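Side-chain contacts in TCP pilus virulence regulatory protein (Vibrio cholerae, PDB 4MLO), which probably binds DNA as an AraC-family activator that switches on virulence genes, and holds palmitoleic acid in a pocket between its cupin-like and helix-turn-helix parts: residues A[150-155]-A[161-166]; A[176-179]-A[185-188]; A[243-246]-A[250-253]. All blocks are in the same frame, centred on the assembly; numbering follows the deposited sequence.

From the N terminus, the chain first lays down the beta sheets of the cupin-like domain; contact 1 then closes the turn at the end of helix 141-159, where 161-166 folds back on the helix that has just ended. Contact 2 does the same for helix 170-180, the next helix, with the loop leading into helix 188-195. Contact 3 shuts the short turn between helices 236-242 and 248-259. The three loops follow in series, none enclosing or crossing another. Contact 1 lies beside the cupin-like sheet, about 34 Å from contact 3 between centres; contacts 2 and 3, about 15 Å apart between centres, both pack against helix 213-230.

Contact 1: residues A[150-155]-A[161-166]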
loop_
_atom_site.group_PDB
_atom_site.type_symbol
_atom_site.label_atom_id
_atom_site.label_comp_id
_atom_site.label_asym_id
_atom_site.label_seq_id
_atom_site.Cartn_x
_atom_site.Cartn_y
_atom_site.Cartn_z
ATOM N N GLY A 150 -13.617 8.204 10.649
ATOM C CA GLY A 150 -14.339 7.273 11.504
ATOM C C GLY A 150 -14.009 5.823 11.186
ATOM O O GLY A 150 -13.911 4.983 12.087
ATOM N N PHE A 151 -13.821 5.514 9.903
ATOM C CA PHE A 151 -13.473 4.151 9.492
ATOM C C PHE A 151 -12.109 3.750 10.051
ATOM O O PHE A 151 -11.961 2.696 10.683
ATOM C CB PHE A 151 -13.482 4.057 7.965
ATOM C CG PHE A 151 -13.482 2.638 7.439
ATOM C CD1 PHE A 151 -14.665 1.999 7.143
ATOM C CD2 PHE A 151 -12.307 1.945 7.276
ATOM C CE1 PHE A 151 -14.658 0.694 6.674
ATOM C CE2 PHE A 151 -12.307 0.651 6.821
ATOM C CZ PHE A 151 -13.483 0.034 6.526
ATOM N N PHE A 152 -11.101 4.590 9.839
ATOM C CA PHE A 152 -9.778 4.308 10.375
ATOM C C PHE A 152 -9.810 4.252 11.893
ATOM O O PHE A 152 -9.139 3.413 12.501
ATOM C CB PHE A 152 -8.779 5.370 9.911
ATOM C CG PHE A 152 -8.576 5.431 8.414
ATOM C CD1 PHE A 152 -8.757 4.315 7.619
ATOM C CD2 PHE A 152 -8.184 6.615 7.805
ATOM C CE1 PHE A 152 -8.570 4.375 6.253
ATOM C CE2 PHE A 152 -7.990 6.672 6.417
ATOM C CZ PHE A 152 -8.173 5.553 5.657
ATOM N N SER A 153 -10.576 5.145 12.529
ATOM C CA SER A 153 -10.686 5.110 13.984
ATOM C C SER A 153 -11.190 3.756 14.503
ATOM O O SER A 153 -10.663 3.233 15.494
ATOM C CB SER A 153 -11.589 6.238 14.477
ATOM O OG SER A 153 -10.902 7.465 14.338
ATOM N N LYS A 154 -12.254 3.210 13.912
ATOM C CA LYS A 154 -12.769 1.950 14.453
ATOM C C LYS A 154 -11.847 0.782 14.121
ATOM O O LYS A 154 -11.725 -0.143 14.934
ATOM C CB LYS A 154 -14.204 1.693 13.991
ATOM C CG LYS A 154 -14.460 1.621 12.504
ATOM C CD LYS A 154 -15.968 1.665 12.258
ATOM C CE LYS A 154 -16.307 1.502 10.787
ATOM N NZ LYS A 154 -17.774 1.645 10.522
ATOM N N VAL A 155 -11.150 0.816 12.979
ATOM C CA VAL A 155 -10.109 -0.189 12.710
ATOM C C VAL A 155 -8.987 -0.096 13.739
ATOM O O VAL A 155 -8.503 -1.112 14.243
ATOM C CB VAL A 155 -9.564 -0.048 11.279
ATOM C CG1 VAL A 155 -8.432 -1.032 11.026
ATOM C CG2 VAL A 155 -10.681 -0.252 10.294
ATOM N N SER A 161 -4.226 -0.414 17.609
ATOM C CA SER A 161 -3.044 -0.216 16.769
ATOM C C SER A 161 -3.190 1.022 15.895
ATOM O O SER A 161 -4.266 1.298 15.360
ATOM C CB SER A 161 -2.808 -1.413 15.831
ATOM O OG SER A 161 -2.447 -2.568 16.563
ATOM N N ILE A 162 -2.072 1.712 15.692
ATOM C CA ILE A 162 -2.034 2.888 14.827
ATOM C C ILE A 162 -2.088 2.434 13.376
ATOM O O ILE A 162 -1.326 1.552 12.959
ATOM C CB ILE A 162 -0.761 3.708 15.095
ATOM C CG1 ILE A 162 -0.781 4.327 16.496
ATOM C CG2 ILE A 162 -0.580 4.808 14.034
ATOM C CD1 ILE A 162 -1.870 5.350 16.720
ATOM N N PHE A 163 -2.991 3.035 12.602
ATOM C CA PHE A 163 -2.980 2.905 11.153
ATOM C C PHE A 163 -2.398 4.162 10.514
ATOM O O PHE A 163 -1.418 4.073 9.775
ATOM C CB PHE A 163 -4.391 2.628 10.613
ATOM C CG PHE A 163 -4.427 2.385 9.122
ATOM C CD1 PHE A 163 -5.139 3.233 8.283
ATOM C CD2 PHE A 163 -3.715 1.326 8.559
ATOM C CE1 PHE A 163 -5.160 3.038 6.928
ATOM C CE2 PHE A 163 -3.728 1.124 7.171
ATOM C CZ PHE A 163 -4.465 1.975 6.374
ATOM N N ILE A 164 -2.934 5.336 10.842
ATOM C CA ILE A 164 -2.390 6.592 10.308
ATOM C C ILE A 164 -1.189 6.987 11.167
ATOM O O ILE A 164 -1.319 7.535 12.267
ATOM C CB ILE A 164 -3.435 7.708 10.249
ATOM C CG1 ILE A 164 -4.674 7.254 9.463
ATOM C CG2 ILE A 164 -2.817 8.982 9.634
ATOM C CD1 ILE A 164 -4.371 6.777 8.035
ATOM N N THR A 165 -0.010 6.739 10.626
ATOM C CA THR A 165 1.243 6.949 11.336
ATOM C C THR A 165 1.522 8.424 11.507
ATOM O O THR A 165 1.101 9.254 10.708
ATOM C CB THR A 165 2.394 6.290 10.579
ATOM O OG1 THR A 165 2.114 4.889 10.448
ATOM C CG2 THR A 165 3.699 6.451 11.318
ATOM N N ASP A 166 2.276 8.737 12.557
ATOM C CA ASP A 166 2.638 10.113 12.845
ATOM C C ASP A 166 3.613 10.684 11.816
ATOM O O ASP A 166 4.521 9.995 11.332
ATOM C CB ASP A 166 3.256 10.201 14.229
ATOM C CG ASP A 166 3.484 11.620 14.647
ATOM O OD1 ASP A 166 2.588 12.188 15.297
ATOM O OD2 ASP A 166 4.542 12.173 14.286
#
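Phe163 brings CE1 over one face of the Phe152 ring, near its rim, 3.7 Å from CE1 of Phe152. The ring centroids are 5.2 Å apart and the planes inclined at 52°, and CD1 of Phe163 comes almost as close, to CD1 of Phe152.

The two side chains leave their backbones differently. Phe152 has CG anti to its carbonyl carbon, which sets the ring off the helix toward 161-166, whereas Phe163 extends CG anti to the backbone N (chi1 -176°), which carries its ring back to the helix. Ile164 supplies the other apolar group: its CD1 methyl reaches CD2 of Phe152 at 3.8 Å, and CG1 lies at nearly the same distance. Phe152 is thus touched on its CD1/CE1 side by a ring and on its CD2/CE2 side by an aliphatic chain.

No hydrogen bond joins the segments themselves, but Glu156, one turn further along the helix, accepts the backbone N-H groups of both Phe163 and Ile164 through OE2, fixing the loop where these side chains can reach Phe152. Beyond the pair, Phe152 and Phe163 both touch Leu60, and Phe163 also meets Tyr30. The arrangement is a helix folded back upon by the loop that follows it, with aromatic side chains seating both against the sheet of the cupin-like domain that includes strands 57-61 and 114-118.

Contact 2: residues A[176-179]-A[185-188]; sequences CLVK and NWRW
Trp186 lays its indole against the helix at Leu177 and Val178, crossing both side chains obliquely. Over one face stands Val178: its CA is 3.3 Å above the indole plane, offset toward the rim, and CG2 makes a CH-pi contact 4.3 Å from the centroid of the five-membered ring, only 4° from the ring normal. CG1, the branch anti to the backbone N, lies near NE1 and CD1. Leu177 instead meets the six-membered ring. With its CG anti to the backbone N (chi1 173°), the leucine brings that atom to 3.5 Å from CH2 of Trp186, while CD1 and CD2 spread along CH2 and CZ3. The carbonyl O of Leu177 approaches CZ2 of Trp186 at 3.3 Å, obliquely to the indole.

The polar corner of the indole is served elsewhere: NE1 donates to the carbonyl O of Asp181, in the loop between the segments. Ile191 of helix 188-195 and Phe213 of helix 213-230 also touch Trp186. The chemistry is therefore divided, dispersion and CH-pi contacts holding the indole to the helix while one hydrogen bond satisfies its buried N-H and limits how the ring can turn.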
loop_
_atom_site.group_PDB
_atom_site.type_symbol
_atom_site.label_atom_id
_atom_site.label_comp_id
_atom_site.label_asym_id
_atom_site.label_seq_id
_atom_site.Cartn_x
_atom_site.Cartn_y
_atom_site.Cartn_z
ATOM N N CYS A 176 10.632 9.221 2.353
ATOM C CA CYS A 176 10.420 10.508 1.702
ATOM C C CYS A 176 11.698 11.004 1.045
ATOM O O CYS A 176 11.687 11.555 -0.065
ATOM C CB CYS A 176 9.938 11.510 2.738
ATOM S SG CYS A 176 9.429 13.064 2.088
ATOM N N LEU A 177 12.808 10.840 1.736
ATOM C CA LEU A 177 14.089 11.227 1.193
ATOM C C LEU A 177 14.403 10.450 -0.083
ATOM O O LEU A 177 14.750 11.039 -1.109
ATOM C CB LEU A 177 15.159 11.007 2.260
ATOM C CG LEU A 177 16.599 11.192 1.827
ATOM C CD1 LEU A 177 16.856 12.691 1.523
ATOM C CD2 LEU A 177 17.561 10.695 2.907
ATOM N N VAL A 178 14.235 9.124 -0.056
ATOM C CA VAL A 178 14.548 8.332 -1.240
ATOM C C VAL A 178 13.653 8.740 -2.405
ATOM O O VAL A 178 14.099 8.843 -3.563
ATOM C CB VAL A 178 14.401 6.836 -0.900
ATOM C CG1 VAL A 178 14.521 5.972 -2.158
ATOM C CG2 VAL A 178 15.455 6.412 0.102
ATOM N N LYS A 179 12.372 8.954 -2.118
ATOM C CA LYS A 179 11.394 9.315 -3.135
ATOM C C LYS A 179 11.611 10.708 -3.683
ATOM O O LYS A 179 11.052 11.024 -4.735
ATOM C CB LYS A 179 9.985 9.220 -2.573
ATOM C CG LYS A 179 9.535 7.813 -2.292
ATOM C CD LYS A 179 8.049 7.738 -2.159
ATOM C CE LYS A 179 7.556 8.127 -0.806
ATOM N NZ LYS A 179 6.154 7.629 -0.601
ATOM N N ASN A 185 22.149 7.379 -6.281
ATOM C CA ASN A 185 22.872 6.156 -5.916
ATOM C C ASN A 185 22.967 6.082 -4.387
ATOM O O ASN A 185 24.040 6.194 -3.777
ATOM C CB ASN A 185 24.241 6.055 -6.587
ATOM C CG ASN A 185 24.166 6.093 -8.118
ATOM O OD1 ASN A 185 24.898 6.837 -8.767
ATOM N ND2 ASN A 185 23.277 5.267 -8.705
ATOM N N TRP A 186 21.803 5.909 -3.773
ATOM C CA TRP A 186 21.667 5.958 -2.319
ATOM C C TRP A 186 22.505 4.881 -1.642
ATOM O O TRP A 186 22.525 3.719 -2.053
ATOM C CB TRP A 186 20.213 5.758 -1.890
ATOM C CG TRP A 186 19.279 6.823 -2.309
ATOM C CD1 TRP A 186 18.348 6.733 -3.289
ATOM C CD2 TRP A 186 19.167 8.124 -1.755
ATOM N NE1 TRP A 186 17.631 7.918 -3.377
ATOM C CE2 TRP A 186 18.117 8.788 -2.447
ATOM C CE3 TRP A 186 19.858 8.820 -0.756
ATOM C CZ2 TRP A 186 17.742 10.085 -2.167
ATOM C CZ3 TRP A 186 19.468 10.100 -0.473
ATOM C CH2 TRP A 186 18.420 10.723 -1.184
ATOM N N ARG A 187 23.183 5.293 -0.575
ATOM C CA ARG A 187 23.925 4.435 0.339
ATOM C C ARG A 187 23.534 4.824 1.768
ATOM O O ARG A 187 23.005 5.907 2.014
ATOM C CB ARG A 187 25.440 4.665 0.164
ATOM C CG ARG A 187 25.999 4.508 -1.241
ATOM C CD ARG A 187 27.303 5.343 -1.420
ATOM N NE ARG A 187 27.148 6.766 -1.057
ATOM C CZ ARG A 187 28.131 7.670 -1.096
ATOM N NH1 ARG A 187 29.341 7.318 -1.500
ATOM N NH2 ARG A 187 27.908 8.931 -0.745
ATOM N N TRP A 188 23.831 3.952 2.737
ATOM C CA TRP A 188 23.407 4.225 4.099
ATOM C C TRP A 188 23.957 5.548 4.592
ATOM O O TRP A 188 23.288 6.235 5.362
ATOM C CB TRP A 188 23.849 3.087 5.026
ATOM C CG TRP A 188 22.767 2.224 5.526
ATOM C CD1 TRP A 188 22.664 0.860 5.367
ATOM C CD2 TRP A 188 21.671 2.609 6.356
ATOM N NE1 TRP A 188 21.584 0.393 6.046
ATOM C CE2 TRP A 188 20.937 1.440 6.649
ATOM C CE3 TRP A 188 21.238 3.819 6.891
ATOM C CZ2 TRP A 188 19.799 1.455 7.432
ATOM C CZ3 TRP A 188 20.113 3.842 7.670
ATOM C CH2 TRP A 188 19.394 2.649 7.958
#

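Contact 3: residues A[243-246]-A[250-253]; sequences SGFA and YFST
Phe245 packs across the start of helix 248-259, its ring lying with one face over the CA of Phe251 and an edge to Tyr250. The side chain begins close to the helix: CB lies 3.9 Å from CB of Phe251, and CG, anti to the carbonyl carbon (chi1 -68°), is 3.8 Å from both CA and CB of that residue. From CG the ring divides its neighbours. On one side CD1 runs to CD2 of Tyr250 at 3.6 Å, with CE2 of the tyrosine a little further off. On the other, CD2 meets CD1 and CB of Phe251, and beyond it CE2 stands 3.6 Å from the same CD1.

The approaches differ in kind. CD2 of Tyr250 comes to the edge of the Phe245 ring, near its plane, and the two side chains cross at about a right angle. Phe251 offers its backbone as well as its ring: its CA makes a CH-pi contact over the face of Phe245, 4.1 Å from the centroid and 20° off the normal. The phenylalanine rings themselves are inclined at 48°, an oblique pair in which CE2 of Phe245 reaches the edge of Phe251.

Just before Phe245, Gly244 ends helix 236-242 in a Schellman motif with positive phi, turning the chain toward the next helix. Arg221 and Ile222 of helix 213-230 also touch Phe245, whereas Tyr250 sends its OH to ND2 of Asn218.

Across the turn of this AraC-family helix-turn-helix region the contact is wholly apolar, without a hydrogen bond between the segments. Its cohesion therefore rests on dispersion and the CH-pi contact, with the tyrosine hydroxyl turned to a polar partner on helix 213-230.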
loop_
_atom_site.group_PDB
_atom_site.type_symbol
_atom_site.label_atom_id
_atom_site.label_comp_id
_atom_site.label_asym_id
_atom_site.label_seq_id
_atom_site.Cartn_x
_atom_site.Cartn_y
_atom_site.Cartn_z
ATOM N N SER A 243 12.798 4.881 -13.097
ATOM C CA SER A 243 12.614 4.410 -11.752
ATOM C C SER A 243 13.913 4.163 -11.020
ATOM O O SER A 243 13.862 3.761 -9.849
ATOM C CB SER A 243 11.830 3.108 -11.781
ATOM O OG SER A 243 10.572 3.300 -12.410
ATOM N N GLY A 244 15.062 4.375 -11.667
ATOM C CA GLY A 244 16.344 4.326 -10.996
ATOM C C GLY A 244 17.063 3.008 -11.056
ATOM O O GLY A 244 18.107 2.857 -10.389
ATOM N N PHE A 245 16.585 2.060 -11.864
ATOM C CA PHE A 245 17.293 0.802 -12.033
ATOM C C PHE A 245 18.488 0.939 -12.991
ATOM O O PHE A 245 18.500 1.762 -13.923
ATOM C CB PHE A 245 16.300 -0.265 -12.500
ATOM C CG PHE A 245 15.298 -0.613 -11.452
ATOM C CD1 PHE A 245 15.658 -1.459 -10.403
ATOM C CD2 PHE A 245 14.023 -0.061 -11.447
ATOM C CE1 PHE A 245 14.742 -1.769 -9.399
ATOM C CE2 PHE A 245 13.096 -0.379 -10.457
ATOM C CZ PHE A 245 13.453 -1.219 -9.438
ATOM N N ALA A 246 19.486 0.090 -12.776
ATOM C CA ALA A 246 20.735 0.194 -13.528
ATOM C C ALA A 246 20.542 -0.221 -14.973
ATOM O O ALA A 246 21.267 0.240 -15.854
ATOM C CB ALA A 246 21.812 -0.680 -12.878
ATOM N N TYR A 250 17.844 -5.641 -14.715
ATOM C CA TYR A 250 17.779 -5.521 -13.263
ATOM C C TYR A 250 16.357 -5.218 -12.816
ATOM O O TYR A 250 15.818 -5.871 -11.918
ATOM C CB TYR A 250 18.747 -4.421 -12.825
ATOM C CG TYR A 250 19.078 -4.405 -11.357
ATOM C CD1 TYR A 250 20.367 -4.677 -10.917
ATOM C CD2 TYR A 250 18.137 -4.076 -10.413
ATOM C CE1 TYR A 250 20.674 -4.659 -9.561
ATOM C CE2 TYR A 250 18.441 -4.077 -9.045
ATOM C CZ TYR A 250 19.692 -4.364 -8.643
ATOM O OH TYR A 250 19.962 -4.357 -7.301
ATOM N N PHE A 251 15.738 -4.221 -13.448
ATOM C CA PHE A 251 14.341 -3.899 -13.210
ATOM C C PHE A 251 13.452 -5.125 -13.330
ATOM O O PHE A 251 12.674 -5.421 -12.424
ATOM C CB PHE A 251 13.886 -2.839 -14.201
ATOM C CG PHE A 251 12.388 -2.644 -14.250
ATOM C CD1 PHE A 251 11.684 -2.260 -13.131
ATOM C CD2 PHE A 251 11.676 -2.829 -15.450
ATOM C CE1 PHE A 251 10.308 -2.037 -13.193
ATOM C CE2 PHE A 251 10.352 -2.606 -15.480
ATOM C CZ PHE A 251 9.663 -2.217 -14.364
ATOM N N SER A 252 13.557 -5.837 -14.449
ATOM C CA SER A 252 12.685 -6.994 -14.667
ATOM C C SER A 252 12.863 -8.036 -13.584
ATOM O O SER A 252 11.881 -8.625 -13.107
ATOM C CB SER A 252 12.973 -7.633 -16.034
ATOM O OG SER A 252 12.791 -6.694 -17.070
ATOM N N THR A 253 14.109 -8.289 -13.186
ATOM C CA THR A 253 14.395 -9.306 -12.176
ATOM C C THR A 253 13.783 -8.945 -10.814
ATOM O O THR A 253 13.116 -9.764 -10.154
ATOM C CB THR A 253 15.911 -9.487 -12.059
ATOM O OG1 THR A 253 16.472 -9.915 -13.313
ATOM C CG2 THR A 253 16.198 -10.558 -11.060
#